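Local atomic coordinates of EmGH1 (Erythrobacter marinus, PDB entry 5Z87), a protein that probably hydrolyses beta-glucosidic bonds as a glycoside hydrolase family 3 enzyme, and also binds magnesium. Residues Leu132-Gln145 with Ser446-Val458. Sequence-based numbering, arbitrary orientation.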
ATOM      1  N   LEU A 132      26.919   8.402   1.942  1.00 19.68           N
ATOM      2  CA  LEU A 132      25.847   7.661   2.612  1.00 23.27           C
ATOM      3  C   LEU A 132      26.340   6.997   3.894  1.00 24.43           C
ATOM      4  O   LEU A 132      25.702   7.099   4.946  1.00 22.44           O
ATOM      5  CB  LEU A 132      25.268   6.607   1.664  1.00 16.50           C
ATOM      6  CG  LEU A 132      24.102   5.753   2.176  1.00 21.70           C
ATOM      7  CD1 LEU A 132      22.893   6.592   2.544  1.00 15.60           C
ATOM      8  CD2 LEU A 132      23.728   4.731   1.128  1.00 22.64           C
ATOM      9  N   HIS A 133      27.472   6.306   3.820  1.00 21.56           N
ATOM     10  CA  HIS A 133      28.042   5.578   4.949  1.00 21.58           C
ATOM     11  C   HIS A 133      29.558   5.697   4.873  1.00 27.10           C
ATOM     12  O   HIS A 133      30.297   4.714   4.960  1.00 25.60           O
ATOM     13  CB  HIS A 133      27.579   4.120   4.941  1.00 20.06           C
ATOM     14  CG  HIS A 133      27.981   3.375   3.708  1.00 21.41           C
ATOM     15  ND1 HIS A 133      29.163   2.670   3.618  1.00 23.92           N
ATOM     16  CD2 HIS A 133      27.386   3.268   2.498  1.00 19.44           C
ATOM     17  CE1 HIS A 133      29.267   2.142   2.412  1.00 22.39           C
ATOM     18  NE2 HIS A 133      28.206   2.495   1.710  1.00 22.12           N
ATOM     19  N   GLY A 134      30.021   6.931   4.712  1.00 24.11           N
ATOM     20  CA  GLY A 134      31.372   7.238   4.297  1.00 25.36           C
ATOM     21  C   GLY A 134      31.398   7.816   2.891  1.00 27.78           C
ATOM     22  O   GLY A 134      30.430   7.756   2.134  1.00 24.04           O
ATOM     23  N   LEU A 135      32.543   8.378   2.544  1.00 23.63           N
ATOM     24  CA  LEU A 135      32.692   8.998   1.237  1.00 26.30           C
ATOM     25  C   LEU A 135      32.755   7.943   0.135  1.00 27.52           C
ATOM     26  O   LEU A 135      33.578   7.028   0.185  1.00 26.18           O
ATOM     27  CB  LEU A 135      33.952   9.853   1.219  1.00 23.36           C
ATOM     28  CG  LEU A 135      34.431  10.323  -0.140  1.00 27.27           C
ATOM     29  CD1 LEU A 135      33.479  11.357  -0.732  1.00 17.57           C
ATOM     30  CD2 LEU A 135      35.824  10.885   0.066  1.00 27.86           C
ATOM     31  N   LEU A 136      31.890   8.070  -0.871  1.00 21.73           N
ATOM     32  CA  LEU A 136      31.937   7.172  -2.023  1.00 29.58           C
ATOM     33  C   LEU A 136      33.093   7.619  -2.911  1.00 29.45           C
ATOM     34  O   LEU A 136      32.933   8.377  -3.872  1.00 27.14           O
ATOM     35  CB  LEU A 136      30.611   7.173  -2.773  1.00 27.42           C
ATOM     36  CG  LEU A 136      30.225   5.967  -3.636  1.00 26.28           C
ATOM     37  CD1 LEU A 136      28.928   6.268  -4.386  1.00 29.88           C
ATOM     38  CD2 LEU A 136      31.300   5.523  -4.627  1.00 27.29           C
ATOM     39  N   ALA A 137      34.282   7.123  -2.584  1.00 29.16           N
ATOM     40  CA  ALA A 137      35.467   7.447  -3.369  1.00 29.73           C
ATOM     41  C   ALA A 137      36.541   6.408  -3.096  1.00 29.33           C
ATOM     42  O   ALA A 137      36.582   5.802  -2.023  1.00 25.76           O
ATOM     43  CB  ALA A 137      36.008   8.852  -3.058  1.00 25.09           C
ATOM     44  N   ASP A 138      37.414   6.229  -4.080  1.00 32.12           N
ATOM     45  CA  ASP A 138      38.470   5.237  -3.984  1.00 31.34           C
ATOM     46  C   ASP A 138      39.325   5.475  -2.745  1.00 30.22           C
ATOM     47  O   ASP A 138      39.779   6.595  -2.490  1.00 30.83           O
ATOM     48  CB  ASP A 138      39.323   5.284  -5.247  1.00 39.60           C
ATOM     49  CG  ASP A 138      40.040   3.991  -5.502  1.00 50.66           C
ATOM     50  OD1 ASP A 138      41.024   3.707  -4.781  1.00 52.16           O
ATOM     51  OD2 ASP A 138      39.599   3.254  -6.413  1.00 62.90           O
ATOM     52  N   GLY A 139      39.505   4.425  -1.950  1.00 25.04           N
ATOM     53  CA  GLY A 139      40.338   4.504  -0.771  1.00 27.09           C
ATOM     54  C   GLY A 139      39.740   5.178   0.444  1.00 26.27           C
ATOM     55  O   GLY A 139      40.455   5.348   1.431  1.00 27.05           O
ATOM     56  N   ALA A 140      38.462   5.561   0.427  1.00 25.58           N
ATOM     57  CA  ALA A 140      37.850   6.172   1.608  1.00 21.09           C
ATOM     58  C   ALA A 140      37.301   5.110   2.566  1.00 23.19           C
ATOM     59  O   ALA A 140      36.971   3.992   2.160  1.00 20.40           O
ATOM     60  CB  ALA A 140      36.731   7.132   1.203  1.00 24.13           C
ATOM     61  N   THR A 141      37.215   5.476   3.851  1.00 18.30           N
ATOM     62  CA  THR A 141      36.711   4.587   4.897  1.00 25.62           C
ATOM     63  C   THR A 141      35.231   4.265   4.686  1.00 27.05           C
ATOM     64  O   THR A 141      34.395   5.171   4.609  1.00 26.57           O
ATOM     65  CB  THR A 141      36.904   5.220   6.269  1.00 23.26           C
ATOM     66  OG1 THR A 141      38.182   5.859   6.325  1.00 28.67           O
ATOM     67  CG2 THR A 141      36.808   4.162   7.373  1.00 25.13           C
ATOM     68  N   GLN A 142      34.908   2.972   4.633  1.00 27.21           N
ATOM     69  CA  GLN A 142      33.546   2.490   4.403  1.00 24.44           C
ATOM     70  C   GLN A 142      32.940   2.030   5.724  1.00 27.65           C
ATOM     71  O   GLN A 142      33.204   0.917   6.188  1.00 28.28           O
ATOM     72  CB  GLN A 142      33.551   1.363   3.379  1.00 25.29           C
ATOM     73  CG  GLN A 142      33.923   1.845   2.003  1.00 27.32           C
ATOM     74  CD  GLN A 142      33.165   3.106   1.629  1.00 31.18           C
ATOM     75  OE1 GLN A 142      31.973   3.053   1.331  1.00 28.79           O
ATOM     76  NE2 GLN A 142      33.856   4.250   1.636  1.00 29.83           N
ATOM     77  N   PHE A 143      32.123   2.883   6.324  1.00 24.09           N
ATOM     78  CA  PHE A 143      31.445   2.550   7.564  1.00 24.92           C
ATOM     79  C   PHE A 143      30.291   1.574   7.305  1.00 21.43           C
ATOM     80  O   PHE A 143      29.973   1.241   6.154  1.00 19.23           O
ATOM     81  CB  PHE A 143      31.001   3.849   8.221  1.00 23.18           C
ATOM     82  CG  PHE A 143      32.146   4.737   8.599  1.00 21.34           C
ATOM     83  CD1 PHE A 143      32.828   4.537   9.796  1.00 24.39           C
ATOM     84  CD2 PHE A 143      32.565   5.758   7.753  1.00 23.99           C
ATOM     85  CE1 PHE A 143      33.903   5.354  10.151  1.00 23.88           C
ATOM     86  CE2 PHE A 143      33.634   6.583   8.101  1.00 23.04           C
ATOM     87  CZ  PHE A 143      34.303   6.383   9.297  1.00 19.64           C
ATOM     88  N   PRO A 144      29.661   1.032   8.357  1.00 21.05           N
ATOM     89  CA  PRO A 144      28.489   0.179   8.117  1.00 22.20           C
ATOM     90  C   PRO A 144      27.413   0.977   7.390  1.00 23.35           C
ATOM     91  O   PRO A 144      27.305   2.195   7.539  1.00 22.57           O
ATOM     92  CB  PRO A 144      28.040  -0.228   9.526  1.00 24.28           C
ATOM     93  CG  PRO A 144      29.250  -0.061  10.386  1.00 22.75           C
ATOM     94  CD  PRO A 144      29.988   1.106   9.794  1.00 28.90           C
ATOM     95  N   GLN A 145      26.630   0.278   6.579  1.00 22.22           N
ATOM     96  CA  GLN A 145      25.546   0.905   5.840  1.00 20.36           C
ATOM     97  C   GLN A 145      24.590   1.627   6.795  1.00 21.01           C
ATOM     98  O   GLN A 145      24.580   1.390   8.007  1.00 20.61           O
ATOM     99  CB  GLN A 145      24.820  -0.151   5.002  1.00 20.90           C
ATOM    100  CG  GLN A 145      23.721   0.368   4.078  1.00 23.50           C
ATOM    101  CD  GLN A 145      24.210   1.443   3.111  1.00 22.27           C
ATOM    102  OE1 GLN A 145      24.529   2.569   3.509  1.00 24.32           O
ATOM    103  NE2 GLN A 145      24.238   1.105   1.832  1.00 18.91           N
ATOM    104  N   SER A 446      33.299 -12.933   0.470  1.00 37.98           N
ATOM    105  CA  SER A 446      33.161 -11.623  -0.140  1.00 38.01           C
ATOM    106  C   SER A 446      32.916 -10.541   0.913  1.00 30.57           C
ATOM    107  O   SER A 446      32.303 -10.782   1.958  1.00 32.74           O
ATOM    108  CB  SER A 446      32.015 -11.664  -1.160  1.00 39.58           C
ATOM    109  OG  SER A 446      30.955 -12.523  -0.721  1.00 28.65           O
ATOM    110  N   VAL A 447      33.436  -9.344   0.636  1.00 30.35           N
ATOM    111  CA  VAL A 447      33.109  -8.163   1.430  1.00 28.30           C
ATOM    112  C   VAL A 447      31.803  -7.573   0.905  1.00 27.97           C
ATOM    113  O   VAL A 447      31.587  -7.500  -0.309  1.00 30.02           O
ATOM    114  CB  VAL A 447      34.254  -7.133   1.368  1.00 32.07           C
ATOM    115  CG1 VAL A 447      33.921  -5.905   2.190  1.00 25.90           C
ATOM    116  CG2 VAL A 447      35.563  -7.749   1.852  1.00 33.71           C
ATOM    117  N   HIS A 448      30.915  -7.156   1.803  1.00 25.96           N
ATOM    118  CA  HIS A 448      29.673  -6.522   1.376  1.00 24.14           C
ATOM    119  C   HIS A 448      29.484  -5.219   2.125  1.00 26.46           C
ATOM    120  O   HIS A 448      29.361  -5.207   3.356  1.00 24.66           O
ATOM    121  CB  HIS A 448      28.492  -7.464   1.546  1.00 23.76           C
ATOM    122  CG  HIS A 448      28.532  -8.589   0.568  1.00 27.81           C
ATOM    123  ND1 HIS A 448      28.090  -8.453  -0.731  1.00 31.05           N
ATOM    124  CD2 HIS A 448      29.058  -9.834   0.660  1.00 24.98           C
ATOM    125  CE1 HIS A 448      28.289  -9.588  -1.381  1.00 27.83           C
ATOM    126  NE2 HIS A 448      28.873 -10.442  -0.560  1.00 27.05           N
ATOM    127  N   LEU A 449      29.498  -4.123   1.373  1.00 26.33           N
ATOM    128  CA  LEU A 449      29.431  -2.792   1.942  1.00 25.38           C
ATOM    129  C   LEU A 449      28.135  -2.064   1.616  1.00 27.70           C
ATOM    130  O   LEU A 449      27.800  -1.096   2.304  1.00 22.49           O
ATOM    131  CB  LEU A 449      30.623  -1.960   1.453  1.00 22.88           C
ATOM    132  CG  LEU A 449      31.987  -2.547   1.799  1.00 23.15           C
ATOM    133  CD1 LEU A 449      33.063  -1.800   1.025  1.00 21.52           C
ATOM    134  CD2 LEU A 449      32.239  -2.493   3.303  1.00 24.33           C
ATOM    135  N   GLY A 450      27.397  -2.508   0.608  1.00 25.68           N
ATOM    136  CA  GLY A 450      26.117  -1.914   0.290  1.00 28.07           C
ATOM    137  C   GLY A 450      26.216  -0.907  -0.836  1.00 27.15           C
ATOM    138  O   GLY A 450      27.298  -0.564  -1.326  1.00 28.70           O
ATOM    139  N   GLY A 451      25.040  -0.430  -1.249  1.00 24.13           N
ATOM    140  CA  GLY A 451      24.982   0.602  -2.262  1.00 22.82           C
ATOM    141  C   GLY A 451      25.767   1.834  -1.854  1.00 25.11           C
ATOM    142  O   GLY A 451      26.041   2.080  -0.676  1.00 19.56           O
ATOM    143  N   TYR A 452      26.174   2.596  -2.863  1.00 24.20           N
ATOM    144  CA  TYR A 452      26.868   3.860  -2.634  1.00 27.89           C
ATOM    145  C   TYR A 452      28.216   3.637  -1.939  1.00 23.73           C
ATOM    146  O   TYR A 452      28.588   4.352  -1.011  1.00 23.51           O
ATOM    147  CB  TYR A 452      25.955   4.833  -1.871  1.00 20.47           C
ATOM    148  CG  TYR A 452      24.932   5.414  -2.828  1.00 28.02           C
ATOM    149  CD1 TYR A 452      23.714   4.780  -3.066  1.00 24.57           C
ATOM    150  CD2 TYR A 452      25.223   6.557  -3.553  1.00 25.71           C
ATOM    151  CE1 TYR A 452      22.812   5.300  -3.980  1.00 26.43           C
ATOM    152  CE2 TYR A 452      24.335   7.083  -4.455  1.00 27.65           C
ATOM    153  CZ  TYR A 452      23.137   6.457  -4.673  1.00 32.43           C
ATOM    154  OH  TYR A 452      22.293   7.001  -5.602  1.00 27.68           O
ATOM    155  N   SER A 453      28.953   2.627  -2.402  1.00 24.66           N
ATOM    156  CA  SER A 453      30.281   2.266  -1.926  1.00 29.33           C
ATOM    157  C   SER A 453      31.245   2.206  -3.103  1.00 28.25           C
ATOM    158  O   SER A 453      30.842   1.878  -4.225  1.00 25.70           O
ATOM    159  CB  SER A 453      30.282   0.903  -1.207  1.00 28.60           C
ATOM    160  OG  SER A 453      29.315   0.840  -0.177  1.00 30.90           O
ATOM    161  N   PRO A 454      32.526   2.505  -2.873  1.00 25.53           N
ATOM    162  CA  PRO A 454      33.514   2.423  -3.961  1.00 24.90           C
ATOM    163  C   PRO A 454      33.789   0.980  -4.361  1.00 29.80           C
ATOM    164  O   PRO A 454      33.962   0.101  -3.513  1.00 30.92           O
ATOM    165  CB  PRO A 454      34.770   3.073  -3.359  1.00 29.62           C
ATOM    166  CG  PRO A 454      34.434   3.449  -1.946  1.00 31.58           C
ATOM    167  CD  PRO A 454      33.149   2.774  -1.575  1.00 22.68           C
ATOM    168  N   LYS A 455      33.842   0.744  -5.668  1.00 27.16           N
ATOM    169  CA  LYS A 455      34.104  -0.571  -6.224  1.00 32.46           C
ATOM    170  C   LYS A 455      35.517  -0.651  -6.804  1.00 36.02           C
ATOM    171  O   LYS A 455      35.964   0.279  -7.484  1.00 37.62           O
ATOM    172  CB  LYS A 455      33.090  -0.922  -7.314  1.00 30.95           C
ATOM    173  CG  LYS A 455      31.701  -1.229  -6.773  1.00 37.79           C
ATOM    174  CD  LYS A 455      30.672  -1.120  -7.871  1.00 43.98           C
ATOM    175  CE  LYS A 455      29.328  -1.688  -7.442  1.00 51.21           C
ATOM    176  NZ  LYS A 455      28.236  -1.276  -8.383  1.00 58.10           N
ATOM    177  N   PRO A 456      36.239  -1.762  -6.572  1.00 39.37           N
ATOM    178  CA  PRO A 456      35.739  -2.931  -5.832  1.00 28.21           C
ATOM    179  C   PRO A 456      35.771  -2.727  -4.324  1.00 30.72           C
ATOM    180  O   PRO A 456      36.605  -1.957  -3.838  1.00 31.74           O
ATOM    181  CB  PRO A 456      36.699  -4.046  -6.250  1.00 40.24           C
ATOM    182  CG  PRO A 456      37.978  -3.332  -6.551  1.00 52.94           C
ATOM    183  CD  PRO A 456      37.606  -1.968  -7.085  1.00 33.92           C
ATOM    184  N   PHE A 457      34.871  -3.400  -3.607  1.00 27.40           N
ATOM    185  CA  PHE A 457      34.808  -3.262  -2.157  1.00 26.56           C
ATOM    186  C   PHE A 457      36.140  -3.633  -1.531  1.00 25.68           C
ATOM    187  O   PHE A 457      36.800  -4.580  -1.960  1.00 35.20           O
ATOM    188  CB  PHE A 457      33.713  -4.163  -1.570  1.00 28.99           C
ATOM    189  CG  PHE A 457      32.326  -3.862  -2.065  1.00 26.81           C
ATOM    190  CD1 PHE A 457      31.996  -2.604  -2.554  1.00 32.32           C
ATOM    191  CD2 PHE A 457      31.344  -4.841  -2.029  1.00 27.15           C
ATOM    192  CE1 PHE A 457      30.709  -2.334  -3.009  1.00 30.10           C
ATOM    193  CE2 PHE A 457      30.061  -4.580  -2.483  1.00 30.29           C
ATOM    194  CZ  PHE A 457      29.742  -3.323  -2.970  1.00 26.90           C
ATOM    195  N   VAL A 458      36.512  -2.896  -0.489  1.00 23.57           N
ATOM    196  CA  VAL A 458      37.726  -3.132   0.279  1.00 23.48           C
ATOM    197  C   VAL A 458      37.328  -3.268   1.741  1.00 26.42           C
ATOM    198  O   VAL A 458      36.789  -2.321   2.326  1.00 27.91           O
ATOM    199  CB  VAL A 458      38.743  -1.984   0.109  1.00 33.73           C
ATOM    200  CG1 VAL A 458      39.979  -2.227   0.964  1.00 31.74           C
ATOM    201  CG2 VAL A 458      39.131  -1.810  -1.360  1.00 30.58           C
TER
HETATM  202  O   HOH W   1      28.535   6.337   0.875  1.00 32.45           O
HETATM  203  O   HOH W   2      37.513   2.213  -5.718  1.00 42.65           O
HETATM  204  O   HOH W   3      28.938  -1.096   4.763  1.00 24.89           O
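H133 and Q145 grip one acceptor, the carbonyl oxygen of G451, from opposite faces of its carbonyl plane. H133 NE2 donates a hydrogen bond to G451 O (3.2 Å), which sits at the edge of the imidazole, close to the ring plane; Q145 NE2 bonds the same G451 O with an N-H...O angle of 142°. The Q145 amide is also tied to E194, which takes the backbone NH of G451 as well. The other ring nitrogen of H133, ND1, makes a weak bond to F143 O within its own loop. Water adds two bridges: one molecule joins H133 N and G134 O to Y452 O, another joins F143 O to L449 O. Both segments are irregular loops, 132-145 following a strand of the N-terminal, TIM-barrel-type domain of family 3 and 446-458 belonging to the C-terminal domain, so the contact fastens the two domains together beside the pocket that holds dithiothreitol. Y452 lines that pocket and its OH bonds E541. Apolar packing backs this tyrosine: L132 CD2 touches Y452 CB at 3.7 Å, and L136 CD1 lies 3.8 Å from Y452 CD2. L136 has its CG anti to the backbone N (chi1 -156°), which carries its two methyls over to Y452 and the S453-P454 peptide. P454 CD lies 3.1 Å from Q142 OE1, while P454 CG approaches A137 O. Q142 NE2 donates to L135 O and, almost straight at 170°, to A140 O; Q142 OE1 is buried without a polar partner. With an alanine in place of Q142, L135 O and A140 O would probably lose this donor and a gap would open beside P454 and L449, whose CD1 rests 3.9 Å from Q142 CG.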